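Long-range contacts in putative dioxygenase (Nostoc punctiforme, PDB 2PEB), which probably acts as a dioxygenase of the Dopa 4,5-dioxygenase family and carries a zinc ion bound by three histidines on its beta sheet: residues Gly11-Tyr17 and Asp81-Glu87; Gly32-Phe37 and Lys68-Leu73; Phe18-Arg23 and Arg43-Lys47; Glu8-Phe12 and Leu62-Phe66. The contacts are given in a common frame with arbitrary orientation. Residue numbers count along the deposited sequence, not the author numbering.

Contact 1: Gly11-Tyr17 and Asp81-Glu87. With ZN (zinc ion), chain C.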
loop_
_atom_site.group_PDB
_atom_site.type_symbol
_atom_site.label_atom_id
_atom_site.label_comp_id
_atom_site.label_asym_id
_atom_site.label_seq_id
_atom_site.Cartn_x
_atom_site.Cartn_y
_atom_site.Cartn_z
ATOM N N GLY A 11 13.126 -1.894 7.872
ATOM C CA GLY A 11 13.201 -1.987 6.439
ATOM C C GLY A 11 11.945 -2.509 5.862
ATOM O O GLY A 11 10.990 -2.802 6.579
ATOM N N PHE A 12 11.928 -2.640 4.540
ATOM C CA PHE A 12 10.791 -3.178 3.808
ATOM C C PHE A 12 11.190 -4.171 2.753
ATOM O O PHE A 12 12.313 -4.135 2.228
ATOM C CB PHE A 12 9.959 -2.079 3.119
ATOM C CG PHE A 12 9.415 -1.077 4.064
ATOM C CD1 PHE A 12 10.164 0.035 4.406
ATOM C CD2 PHE A 12 8.139 -1.214 4.586
ATOM C CE1 PHE A 12 9.678 0.984 5.296
ATOM C CE2 PHE A 12 7.641 -0.272 5.499
ATOM C CZ PHE A 12 8.417 0.846 5.832
ATOM N N HIS A 13 10.274 -5.088 2.473
ATOM C CA HIS A 13 10.314 -5.906 1.264
ATOM C C HIS A 13 9.168 -5.590 0.378
ATOM O O HIS A 13 8.058 -5.417 0.847
ATOM C CB HIS A 13 10.130 -7.364 1.623
ATOM C CG HIS A 13 11.332 -8.019 2.191
ATOM N ND1 HIS A 13 11.345 -9.361 2.510
ATOM C CD2 HIS A 13 12.569 -7.544 2.466
ATOM C CE1 HIS A 13 12.544 -9.672 2.982
ATOM N NE2 HIS A 13 13.313 -8.597 2.943
ATOM N N ALA A 14 9.421 -5.516 -0.908
ATOM C CA ALA A 14 8.406 -5.717 -1.948
ATOM C C ALA A 14 8.551 -7.121 -2.563
ATOM O O ALA A 14 9.643 -7.556 -2.887
ATOM C CB ALA A 14 8.531 -4.673 -2.974
ATOM N N HIS A 15 7.437 -7.840 -2.644
ATOM C CA HIS A 15 7.320 -9.128 -3.350
ATOM C C HIS A 15 6.483 -8.860 -4.610
ATOM O O HIS A 15 5.312 -8.471 -4.530
ATOM C CB HIS A 15 6.755 -10.229 -2.431
ATOM C CG HIS A 15 7.683 -10.560 -1.284
ATOM N ND1 HIS A 15 8.645 -11.548 -1.389
ATOM C CD2 HIS A 15 7.822 -10.040 -0.040
ATOM C CE1 HIS A 15 9.355 -11.600 -0.287
ATOM N NE2 HIS A 15 8.848 -10.741 0.573
ATOM N N VAL A 16 7.125 -8.984 -5.766
ATOM C CA VAL A 16 6.504 -8.711 -7.055
ATOM C C VAL A 16 6.129 -10.040 -7.648
ATOM O O VAL A 16 7.002 -10.869 -7.991
ATOM C CB VAL A 16 7.467 -7.935 -7.983
ATOM C CG1 VAL A 16 6.791 -7.635 -9.313
ATOM C CG2 VAL A 16 7.970 -6.632 -7.328
ATOM N N TYR A 17 4.825 -10.302 -7.698
ATOM C CA TYR A 17 4.292 -11.536 -8.210
ATOM C C TYR A 17 4.136 -11.507 -9.728
ATOM O O TYR A 17 3.880 -10.456 -10.338
ATOM C CB TYR A 17 2.965 -11.883 -7.515
ATOM C CG TYR A 17 3.157 -12.010 -6.029
ATOM C CD1 TYR A 17 3.574 -13.208 -5.482
ATOM C CD2 TYR A 17 2.958 -10.921 -5.156
ATOM C CE1 TYR A 17 3.816 -13.335 -4.125
ATOM C CE2 TYR A 17 3.170 -11.052 -3.769
ATOM C CZ TYR A 17 3.596 -12.281 -3.271
ATOM O OH TYR A 17 3.862 -12.465 -1.942
ATOM N N ASP A 81 0.679 -7.560 -9.322
ATOM C CA ASP A 81 0.301 -7.491 -7.913
ATOM C C ASP A 81 1.572 -7.520 -7.084
ATOM O O ASP A 81 2.495 -8.326 -7.376
ATOM C CB ASP A 81 -0.605 -8.657 -7.532
ATOM C CG ASP A 81 -1.844 -8.738 -8.417
ATOM O OD1 ASP A 81 -2.447 -7.666 -8.669
ATOM O OD2 ASP A 81 -2.222 -9.843 -8.889
ATOM N N ILE A 82 1.626 -6.661 -6.070
ATOM C CA ILE A 82 2.819 -6.430 -5.290
ATOM C C ILE A 82 2.455 -6.268 -3.830
ATOM O O ILE A 82 1.674 -5.429 -3.430
ATOM C CB ILE A 82 3.612 -5.181 -5.784
ATOM C CG1 ILE A 82 4.011 -5.325 -7.232
ATOM C CG2 ILE A 82 4.867 -4.955 -5.019
ATOM C CD1 ILE A 82 4.649 -4.090 -7.767
ATOM N N LEU A 83 2.994 -7.173 -3.037
ATOM C CA LEU A 83 3.012 -7.061 -1.617
ATOM C C LEU A 83 4.180 -6.243 -1.106
ATOM O O LEU A 83 5.339 -6.489 -1.460
ATOM C CB LEU A 83 3.138 -8.457 -1.035
ATOM C CG LEU A 83 3.297 -8.546 0.482
ATOM C CD1 LEU A 83 1.989 -8.141 1.176
ATOM C CD2 LEU A 83 3.682 -9.974 0.936
ATOM N N VAL A 84 3.911 -5.263 -0.269
ATOM C CA VAL A 84 4.962 -4.585 0.469
ATOM C C VAL A 84 4.763 -4.781 1.982
ATOM O O VAL A 84 3.713 -4.537 2.502
ATOM C CB VAL A 84 5.068 -3.072 0.152
ATOM C CG1 VAL A 84 6.225 -2.412 0.996
ATOM C CG2 VAL A 84 5.237 -2.831 -1.382
ATOM N N HIS A 85 5.790 -5.264 2.665
ATOM C CA HIS A 85 5.700 -5.530 4.078
ATOM C C HIS A 85 6.915 -4.956 4.775
ATOM O O HIS A 85 7.986 -4.858 4.195
ATOM C CB HIS A 85 5.445 -7.026 4.402
ATOM C CG HIS A 85 6.625 -7.928 4.212
ATOM N ND1 HIS A 85 7.671 -7.958 5.103
ATOM C CD2 HIS A 85 6.916 -8.857 3.264
ATOM C CE1 HIS A 85 8.586 -8.827 4.682
ATOM N NE2 HIS A 85 8.147 -9.397 3.577
ATOM N N PRO A 86 6.724 -4.527 6.015
ATOM C CA PRO A 86 7.821 -4.074 6.839
ATOM C C PRO A 86 8.554 -5.244 7.420
ATOM O O PRO A 86 8.086 -6.389 7.324
ATOM C CB PRO A 86 7.116 -3.281 7.926
ATOM C CG PRO A 86 5.817 -3.993 8.070
ATOM C CD PRO A 86 5.436 -4.452 6.763
ATOM N N GLU A 87 9.723 -4.928 7.968
ATOM C CA GLU A 87 10.522 -5.891 8.697
ATOM C C GLU A 87 10.694 -5.342 10.086
ATOM O O GLU A 87 11.457 -4.403 10.284
ATOM C CB GLU A 87 11.873 -6.077 8.014
ATOM C CG GLU A 87 11.725 -6.675 6.662
ATOM C CD GLU A 87 13.016 -6.693 5.893
ATOM O OE1 GLU A 87 13.612 -5.612 5.671
ATOM O OE2 GLU A 87 13.429 -7.796 5.486
HETATM ZN ZN ZN C . 9.581 -10.428 2.281
HETATM O O HOH W 1 1.282 -10.011 -10.623
#

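Contact 2: Gly32-Phe37 and Lys68-Leu73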
loop_
_atom_site.group_PDB
_atom_site.type_symbol
_atom_site.label_atom_id
_atom_site.label_comp_id
_atom_site.label_asym_id
_atom_site.label_seq_id
_atom_site.Cartn_x
_atom_site.Cartn_y
_atom_site.Cartn_z
ATOM N N GLY A 32 13.826 -1.478 -13.666
ATOM C CA GLY A 32 13.515 -0.121 -13.237
ATOM C C GLY A 32 13.880 0.122 -11.784
ATOM O O GLY A 32 14.415 1.159 -11.429
ATOM N N LEU A 33 13.575 -0.846 -10.926
ATOM C CA LEU A 33 13.934 -0.727 -9.536
ATOM C C LEU A 33 15.460 -0.704 -9.336
ATOM O O LEU A 33 15.997 0.122 -8.569
ATOM C CB LEU A 33 13.371 -1.892 -8.747
ATOM C CG LEU A 33 11.888 -1.843 -8.561
ATOM C CD1 LEU A 33 11.392 -3.197 -8.018
ATOM C CD2 LEU A 33 11.535 -0.710 -7.611
ATOM N N GLY A 34 16.162 -1.655 -9.925
ATOM C CA GLY A 34 17.610 -1.765 -9.730
ATOM C C GLY A 34 18.407 -0.606 -10.322
ATOM O O GLY A 34 19.516 -0.337 -9.904
ATOM N N ALA A 35 17.787 0.098 -11.253
ATOM C CA ALA A 35 18.368 1.254 -11.938
ATOM C C ALA A 35 18.205 2.505 -11.116
ATOM O O ALA A 35 19.021 3.407 -11.185
ATOM C CB ALA A 35 17.663 1.457 -13.293
ATOM N N ARG A 36 17.130 2.588 -10.344
ATOM C CA ARG A 36 16.756 3.879 -9.721
ATOM C C ARG A 36 16.966 4.009 -8.219
ATOM O O ARG A 36 17.171 5.098 -7.728
ATOM C CB ARG A 36 15.295 4.184 -10.009
ATOM C CG ARG A 36 14.957 4.428 -11.441
ATOM C CD ARG A 36 13.460 4.575 -11.683
ATOM N NE ARG A 36 13.206 5.085 -13.028
ATOM C CZ ARG A 36 13.324 4.385 -14.150
ATOM N NH1 ARG A 36 13.682 3.102 -14.127
ATOM N NH2 ARG A 36 13.088 4.983 -15.320
ATOM N N PHE A 37 16.825 2.914 -7.473
ATOM C CA PHE A 37 16.698 3.005 -6.029
ATOM C C PHE A 37 17.764 2.182 -5.333
ATOM O O PHE A 37 18.483 1.389 -5.961
ATOM C CB PHE A 37 15.295 2.591 -5.586
ATOM C CG PHE A 37 14.207 3.311 -6.338
ATOM C CD1 PHE A 37 14.060 4.679 -6.243
ATOM C CD2 PHE A 37 13.383 2.609 -7.221
ATOM C CE1 PHE A 37 13.040 5.338 -6.990
ATOM C CE2 PHE A 37 12.385 3.247 -7.965
ATOM C CZ PHE A 37 12.246 4.627 -7.875
ATOM N N LYS A 68 10.385 6.445 -2.134
ATOM C CA LYS A 68 10.885 6.401 -3.485
ATOM C C LYS A 68 10.377 5.180 -4.206
ATOM O O LYS A 68 9.727 5.298 -5.243
ATOM C CB LYS A 68 12.417 6.475 -3.503
ATOM C CG LYS A 68 12.912 7.743 -2.775
ATOM C CD LYS A 68 14.421 7.763 -2.579
ATOM C CE LYS A 68 14.878 9.027 -1.834
ATOM N NZ LYS A 68 13.966 10.181 -2.094
ATOM N N VAL A 69 10.678 3.990 -3.670
ATOM C CA VAL A 69 10.276 2.740 -4.260
ATOM C C VAL A 69 8.762 2.546 -4.403
ATOM O O VAL A 69 8.261 2.197 -5.456
ATOM C CB VAL A 69 10.918 1.551 -3.502
ATOM C CG1 VAL A 69 10.349 0.232 -4.030
ATOM C CG2 VAL A 69 12.460 1.583 -3.656
ATOM N N VAL A 70 8.021 2.849 -3.365
ATOM C CA VAL A 70 6.620 2.485 -3.316
ATOM C C VAL A 70 5.773 3.403 -4.240
ATOM O O VAL A 70 5.055 2.920 -5.118
ATOM C CB VAL A 70 6.084 2.413 -1.884
ATOM C CG1 VAL A 70 4.559 2.141 -1.903
ATOM C CG2 VAL A 70 6.818 1.263 -1.105
ATOM N N PRO A 71 5.978 4.731 -4.154
ATOM C CA PRO A 71 5.310 5.580 -5.184
ATOM C C PRO A 71 5.688 5.255 -6.628
ATOM O O PRO A 71 4.822 5.290 -7.515
ATOM C CB PRO A 71 5.669 6.989 -4.756
ATOM C CG PRO A 71 5.986 6.890 -3.284
ATOM C CD PRO A 71 6.699 5.553 -3.169
ATOM N N TRP A 72 6.946 4.870 -6.871
ATOM C CA TRP A 72 7.323 4.436 -8.197
ATOM C C TRP A 72 6.545 3.228 -8.662
ATOM O O TRP A 72 6.050 3.211 -9.793
ATOM C CB TRP A 72 8.820 4.214 -8.326
ATOM C CG TRP A 72 9.293 4.041 -9.721
ATOM C CD1 TRP A 72 9.659 5.021 -10.609
ATOM C CD2 TRP A 72 9.474 2.786 -10.413
ATOM N NE1 TRP A 72 10.054 4.444 -11.800
ATOM C CE2 TRP A 72 9.948 3.075 -11.706
ATOM C CE3 TRP A 72 9.288 1.437 -10.051
ATOM C CZ2 TRP A 72 10.204 2.081 -12.637
ATOM C CZ3 TRP A 72 9.563 0.443 -10.996
ATOM C CH2 TRP A 72 10.020 0.775 -12.262
ATOM N N LEU A 73 6.456 2.188 -7.848
ATOM C CA LEU A 73 5.666 1.012 -8.162
ATOM C C LEU A 73 4.165 1.311 -8.305
ATOM O O LEU A 73 3.470 0.734 -9.146
ATOM C CB LEU A 73 5.919 -0.058 -7.095
ATOM C CG LEU A 73 7.308 -0.713 -7.089
ATOM C CD1 LEU A 73 7.459 -1.601 -5.830
ATOM C CD2 LEU A 73 7.449 -1.472 -8.365
#

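Contact 3: Phe18-Arg23 and Arg43-Lys47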
loop_
_atom_site.group_PDB
_atom_site.type_symbol
_atom_site.label_atom_id
_atom_site.label_comp_id
_atom_site.label_asym_id
_atom_site.label_seq_id
_atom_site.Cartn_x
_atom_site.Cartn_y
_atom_site.Cartn_z
ATOM N N PHE A 18 4.281 -12.677 -10.329
ATOM C CA PHE A 18 4.118 -12.791 -11.772
ATOM C C PHE A 18 3.784 -14.221 -12.174
ATOM O O PHE A 18 3.902 -15.159 -11.398
ATOM C CB PHE A 18 5.403 -12.325 -12.489
ATOM C CG PHE A 18 6.602 -13.135 -12.120
ATOM C CD1 PHE A 18 6.896 -14.314 -12.795
ATOM C CD2 PHE A 18 7.385 -12.764 -11.017
ATOM C CE1 PHE A 18 7.954 -15.089 -12.418
ATOM C CE2 PHE A 18 8.437 -13.549 -10.636
ATOM C CZ PHE A 18 8.728 -14.696 -11.326
ATOM N N ASP A 19 3.376 -14.377 -13.424
ATOM C CA ASP A 19 3.279 -15.710 -14.029
ATOM C C ASP A 19 3.961 -15.644 -15.387
ATOM O O ASP A 19 4.489 -14.597 -15.747
ATOM C CB ASP A 19 1.830 -16.198 -14.099
ATOM C CG ASP A 19 0.918 -15.260 -14.841
ATOM O OD1 ASP A 19 1.381 -14.465 -15.668
ATOM O OD2 ASP A 19 -0.301 -15.319 -14.595
ATOM N N ALA A 20 3.956 -16.746 -16.135
ATOM C CA ALA A 20 4.575 -16.771 -17.474
ATOM C C ALA A 20 4.135 -15.603 -18.342
ATOM O O ALA A 20 4.960 -15.016 -19.026
ATOM C CB ALA A 20 4.261 -18.082 -18.191
ATOM N N ALA A 21 2.831 -15.306 -18.355
ATOM C CA ALA A 21 2.270 -14.213 -19.172
ATOM C C ALA A 21 2.819 -12.841 -18.830
ATOM O O ALA A 21 2.980 -11.994 -19.704
ATOM C CB ALA A 21 0.736 -14.190 -19.074
ATOM N N SER A 22 3.091 -12.611 -17.553
ATOM C CA SER A 22 3.532 -11.310 -17.075
ATOM C C SER A 22 5.017 -11.287 -16.717
ATOM O O SER A 22 5.504 -10.287 -16.190
ATOM C CB SER A 22 2.733 -10.905 -15.837
ATOM O OG SER A 22 2.839 -11.892 -14.833
ATOM N N ARG A 23 5.734 -12.377 -16.947
ATOM C CA ARG A 23 7.123 -12.457 -16.476
ATOM C C ARG A 23 7.989 -11.341 -17.052
ATOM O O ARG A 23 8.839 -10.775 -16.357
ATOM C CB ARG A 23 7.683 -13.806 -16.851
ATOM C CG ARG A 23 9.002 -14.136 -16.266
ATOM C CD ARG A 23 9.506 -15.447 -16.878
ATOM N NE ARG A 23 10.504 -16.070 -16.023
ATOM C CZ ARG A 23 11.748 -15.619 -15.851
ATOM N NH1 ARG A 23 12.198 -14.531 -16.476
ATOM N NH2 ARG A 23 12.561 -16.273 -15.036
ATOM N N ARG A 43 16.404 -13.423 -5.298
ATOM C CA ARG A 43 16.312 -14.383 -6.381
ATOM C C ARG A 43 14.929 -14.371 -7.027
ATOM O O ARG A 43 13.939 -13.944 -6.424
ATOM C CB ARG A 43 16.632 -15.778 -5.860
ATOM C CG ARG A 43 15.927 -16.066 -4.569
ATOM N N TRP A 44 14.895 -14.828 -8.251
ATOM C CA TRP A 44 13.716 -14.950 -9.010
ATOM C C TRP A 44 13.159 -16.351 -8.693
ATOM O O TRP A 44 13.857 -17.342 -8.837
ATOM C CB TRP A 44 14.131 -14.776 -10.460
ATOM C CG TRP A 44 13.069 -14.603 -11.364
ATOM C CD1 TRP A 44 12.222 -15.567 -11.799
ATOM C CD2 TRP A 44 12.687 -13.395 -12.024
ATOM N NE1 TRP A 44 11.328 -15.039 -12.690
ATOM C CE2 TRP A 44 11.590 -13.704 -12.843
ATOM C CE3 TRP A 44 13.186 -12.097 -12.038
ATOM C CZ2 TRP A 44 10.953 -12.754 -13.622
ATOM C CZ3 TRP A 44 12.562 -11.171 -12.824
ATOM C CH2 TRP A 44 11.457 -11.495 -13.596
ATOM N N PHE A 45 11.924 -16.425 -8.212
ATOM C CA PHE A 45 11.228 -17.718 -8.048
ATOM C C PHE A 45 10.109 -17.844 -9.072
ATOM O O PHE A 45 9.099 -17.170 -8.969
ATOM C CB PHE A 45 10.678 -17.828 -6.639
ATOM C CG PHE A 45 11.742 -17.876 -5.584
ATOM C CD1 PHE A 45 12.379 -19.076 -5.303
ATOM C CD2 PHE A 45 12.123 -16.736 -4.887
ATOM C CE1 PHE A 45 13.370 -19.160 -4.327
ATOM C CE2 PHE A 45 13.135 -16.804 -3.918
ATOM C CZ PHE A 45 13.756 -18.025 -3.633
ATOM N N ASP A 46 10.264 -18.722 -10.057
ATOM C CA ASP A 46 9.216 -18.897 -11.057
ATOM C C ASP A 46 7.993 -19.633 -10.512
ATOM O O ASP A 46 6.883 -19.459 -11.029
ATOM C CB ASP A 46 9.762 -19.612 -12.293
ATOM C CG ASP A 46 10.558 -18.688 -13.174
ATOM O OD1 ASP A 46 10.015 -17.637 -13.589
ATOM O OD2 ASP A 46 11.734 -19.008 -13.438
ATOM N N LYS A 47 8.197 -20.391 -9.448
ATOM C CA LYS A 47 7.153 -21.184 -8.822
ATOM C C LYS A 47 6.854 -20.694 -7.402
ATOM O O LYS A 47 7.701 -20.086 -6.744
ATOM C CB LYS A 47 7.608 -22.659 -8.782
ATOM C CG LYS A 47 7.646 -23.337 -10.158
#

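Contact 4: Glu8-Phe12 and Leu62-Phe66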
loop_
_atom_site.group_PDB
_atom_site.type_symbol
_atom_site.label_atom_id
_atom_site.label_comp_id
_atom_site.label_asym_id
_atom_site.label_seq_id
_atom_site.Cartn_x
_atom_site.Cartn_y
_atom_site.Cartn_z
ATOM N N GLU A 8 10.189 0.823 14.991
ATOM C CA GLU A 8 10.332 -0.594 14.995
ATOM C C GLU A 8 10.417 -1.159 13.583
ATOM O O GLU A 8 10.617 -2.352 13.460
ATOM C CB GLU A 8 9.178 -1.244 15.763
ATOM C CG GLU A 8 7.984 -1.675 14.925
ATOM C CD GLU A 8 6.846 -2.179 15.780
ATOM O OE1 GLU A 8 6.761 -1.773 16.965
ATOM O OE2 GLU A 8 6.040 -2.983 15.271
ATOM N N ILE A 9 10.275 -0.328 12.537
ATOM C CA ILE A 9 10.414 -0.781 11.134
ATOM C C ILE A 9 11.850 -0.609 10.702
ATOM O O ILE A 9 12.334 0.519 10.581
ATOM C CB ILE A 9 9.515 -0.036 10.130
ATOM C CG1 ILE A 9 8.030 -0.225 10.464
ATOM C CG2 ILE A 9 9.736 -0.547 8.718
ATOM C CD1 ILE A 9 7.126 0.661 9.546
ATOM N N ALA A 10 12.548 -1.726 10.525
ATOM C CA ALA A 10 13.980 -1.740 10.134
ATOM C C ALA A 10 14.189 -1.667 8.622
ATOM O O ALA A 10 15.323 -1.435 8.128
ATOM C CB ALA A 10 14.636 -3.009 10.685
ATOM N N GLY A 11 13.126 -1.894 7.872
ATOM C CA GLY A 11 13.201 -1.987 6.439
ATOM C C GLY A 11 11.945 -2.509 5.862
ATOM O O GLY A 11 10.990 -2.802 6.579
ATOM N N PHE A 12 11.928 -2.640 4.540
ATOM C CA PHE A 12 10.791 -3.178 3.808
ATOM C C PHE A 12 11.190 -4.171 2.753
ATOM O O PHE A 12 12.313 -4.135 2.228
ATOM C CB PHE A 12 9.959 -2.079 3.119
ATOM C CG PHE A 12 9.415 -1.077 4.064
ATOM C CD1 PHE A 12 10.164 0.035 4.406
ATOM C CD2 PHE A 12 8.139 -1.214 4.586
ATOM C CE1 PHE A 12 9.678 0.984 5.296
ATOM C CE2 PHE A 12 7.641 -0.272 5.499
ATOM C CZ PHE A 12 8.417 0.846 5.832
ATOM N N LEU A 62 15.965 -0.195 2.788
ATOM C CA LEU A 62 15.895 0.523 4.073
ATOM C C LEU A 62 14.714 1.500 4.093
ATOM O O LEU A 62 14.183 1.839 3.052
ATOM C CB LEU A 62 17.188 1.272 4.350
ATOM C CG LEU A 62 18.399 0.375 4.654
ATOM C CD1 LEU A 62 19.655 1.212 4.742
ATOM C CD2 LEU A 62 18.161 -0.414 5.968
ATOM N N PRO A 63 14.285 1.916 5.294
ATOM C CA PRO A 63 13.134 2.814 5.379
ATOM C C PRO A 63 13.239 4.091 4.556
ATOM O O PRO A 63 12.180 4.554 4.060
ATOM C CB PRO A 63 13.011 3.074 6.869
ATOM C CG PRO A 63 13.510 1.802 7.476
ATOM C CD PRO A 63 14.748 1.531 6.632
ATOM N N ASN A 64 14.453 4.635 4.377
ATOM C CA ASN A 64 14.650 5.854 3.569
ATOM C C ASN A 64 14.339 5.731 2.048
ATOM O O ASN A 64 14.362 6.722 1.321
ATOM C CB ASN A 64 15.983 6.525 3.844
ATOM C CG ASN A 64 17.160 5.832 3.200
ATOM O OD1 ASN A 64 17.035 4.948 2.376
ATOM N ND2 ASN A 64 18.345 6.307 3.553
ATOM N N GLN A 65 14.040 4.532 1.573
ATOM C CA GLN A 65 13.597 4.323 0.206
ATOM C C GLN A 65 12.094 4.127 0.035
ATOM O O GLN A 65 11.612 4.019 -1.088
ATOM C CB GLN A 65 14.334 3.092 -0.336
ATOM C CG GLN A 65 15.837 3.233 -0.392
ATOM C CD GLN A 65 16.319 4.381 -1.256
ATOM O OE1 GLN A 65 16.162 4.360 -2.502
ATOM N NE2 GLN A 65 16.873 5.391 -0.621
ATOM N N PHE A 66 11.345 4.085 1.142
ATOM C CA PHE A 66 9.945 3.746 1.118
ATOM C C PHE A 66 9.197 4.753 0.264
ATOM O O PHE A 66 8.432 4.346 -0.647
ATOM C CB PHE A 66 9.380 3.617 2.546
ATOM C CG PHE A 66 7.973 3.253 2.586
ATOM C CD1 PHE A 66 7.574 1.922 2.594
ATOM C CD2 PHE A 66 6.993 4.247 2.619
ATOM C CE1 PHE A 66 6.252 1.584 2.632
ATOM C CE2 PHE A 66 5.665 3.901 2.651
ATOM C CZ PHE A 66 5.277 2.565 2.644
#

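Contact 1: Gly11-Tyr17 and Asp81-Glu87
The zinc ion is bound by His-13 ND1 at 2.1 Å, His-15 NE2 at 1.9 Å and His-85 NE2 at 2.2 Å, with two further ligand atoms from outside the segments. Side chains at alternate positions of a strand share a face: His-13 and His-15 are two residues apart on one strand and His-85 is paired with His-13 on the other, so all three rings gather on the same face. A hydrogen bond from His-85 ND1 to Pro-86 O (2.8 Å) orients the third ring. The backbones are joined by reciprocal bonds, His-13 N to His-85 O and His-85 N to His-13 O (both 2.9 Å), followed by His-15 N to Leu-83 O (2.8 Å) and Tyr-17 N to Asp-81 O (3.1 Å); a water links Tyr-17 O with Asp-81 N. Above the face of the His-85 ring sits His-13 CB, a CH-pi contact with 3.8 Å from CB to the ring centroid. The other face is apolar: Phe-12 CE2 meets Pro-86 CB at 3.9 Å, and Ala-14 CB meets Val-84 CG2 at 4.1 Å. Strand 11-18 bonds on its far edge to strand 55-61, and strand 82-87 to strand 100-102, so the zinc-binding pair lies inside the sheet; Met-74 of the second subunit packs on Phe-12 and Pro-86.

Contact 2: Gly32-Phe37 and Lys68-Leu73
Helices can pack without any hydrogen bond between them, and none crosses here between the segments, whose axes run 11.2 Å apart at their closest, with 143° between their N-to-C directions, roughly antiparallel. Aromatic contacts dominate. Phe-37, the first residue beyond the end of its helix, turns the edge of its ring to the face of Trp-72 in a T-shaped (edge-to-face) pair, with 5.2 Å between the Phe-37 ring and Trp-72 five-membered ring centroids and planes at 69°. The face of the same phenyl ring receives Val-69 CA in a CH-pi contact, 4.3 Å from CA to the centroid. Apolar packing continues from there: Phe-37 CB touches Val-69 CG2 at 3.6 Å, while Leu-33 CD2 reaches Val-69 CG1 (3.9 Å), Trp-72 CE3 (4.0 Å) and Leu-73 CD2 (4.2 Å). Because Gly-32 has no side chain, the indole can come in close, with Trp-72 CH2 3.7 Å from Gly-32 CA. Polar groups contribute at the margin, where the Arg-36 guanidinium has Trp-72 CZ2 over one of its faces and Arg-36 CD lies 3.4 Å from Trp-72 NE1. The contact thus joins helices 23-36 and 66-76 over strand 55-61, which Leu-33 meets at Val-59 and Val-69 meets at Phe-61.

Contact 3: Phe18-Arg23 and Arg43-Lys47
An Asx motif opens the turn between strand 11-18 and helix 23-36: Asp-19 OD1 accepts from Ser-22 N at 3.1 Å. On either side of this turn, Phe-18 and Arg-23 flank one side chain, the indole of Trp-44. Arg-23 NH2 lies over one face of the indole and Phe-18 CE2 over the opposite face, with Phe-18 CZ 3.4 Å from Trp-44 CE2. Arg-23 NH2 and Trp-44 NE1 come within 2.9 Å of each other, but both are donors; what reconciles them is Asp-46, whose OD1 accepts from Arg-23 NE (2.9 Å, a salt bridge) and from Trp-44 NE1 (3.0 Å). Asp-46 OD2 adds a further bond from Arg-23 NH2 at 3.3 Å. One carboxylate therefore ties the start of a helix to the end of an edge strand at the surface. Phe-18 bonds through its backbone to Gly-55 and Phe-45 to Met-56, both on strand 55-61, while Trp-44 also rests on Ala-26, Ala-27 and Arg-30 of helix 23-36.

Contact 4: Glu8-Phe12 and Leu62-Phe66
A segment entering one strand and a segment leaving its neighbour can dock at the end of a sheet without a hydrogen bond between them. Segment Glu-8 to Phe-12 leads into strand 11-18, whereas Leu-62 to Phe-66 leaves strand 55-61 through a 3-10 turn, bonded by Gln-65 N to Leu-62 O and Phe-66 N to Pro-63 O (both 3.1 Å). Their CA atoms come nearest at Gly-11 and Leu-62, 4.4 Å from CA to CA. Pro-63 lies against the incoming backbone, its CD 3.4 Å from Ala-10 O and its CG 3.6 Å from Ile-9 O and 3.7 Å from Gly-11 N; the end of Leu-62 adds CD2 at 3.7 Å from Ala-10 O. Further in, the Phe-12 ring carries the side-chain contact. Pro-63 CA sits at its edge, 3.9 Å from Phe-12 CE1, and Phe-66 CD1 lies over its face, 3.5 Å from Phe-12 CZ; the two phenyl rings meet obliquely, centroids 4.5 Å apart and planes at 39°. Phe-66 also meets Phe-66 of the second subunit, so this cluster continues into the dimer interface. In topology this is the crossing from the third strand to the second helix of a ferredoxin-like beta-alpha-beta-beta-alpha-beta fold, closed against the start of the first strand.

Overall arrangement
Read together, the contacts trace a ferredoxin-like fold with its metal site on the sheet face opposite helices 23-36 and 66-76. Contact 1 supplies three zinc ligands, and its apolar face packs against contact 2 directly: Ile-82 CD1 lies 3.9 Å from Leu-73 CD2, the centres of contacts 1 and 2 being about 12 Å apart. Contact 4 shares Gly-11 and Phe-12 with contact 1 and runs on into contact 2, where Pro-71 CD is 3.3 Å from Phe-66 O. Contact 3 stands at the other end, its centre about 25 Å from that of contact 4; the Phe-45 side chain is still about 10 Å from the zinc. Contacts 1, 2 and 4 also reach the second subunit; contact 3 does not.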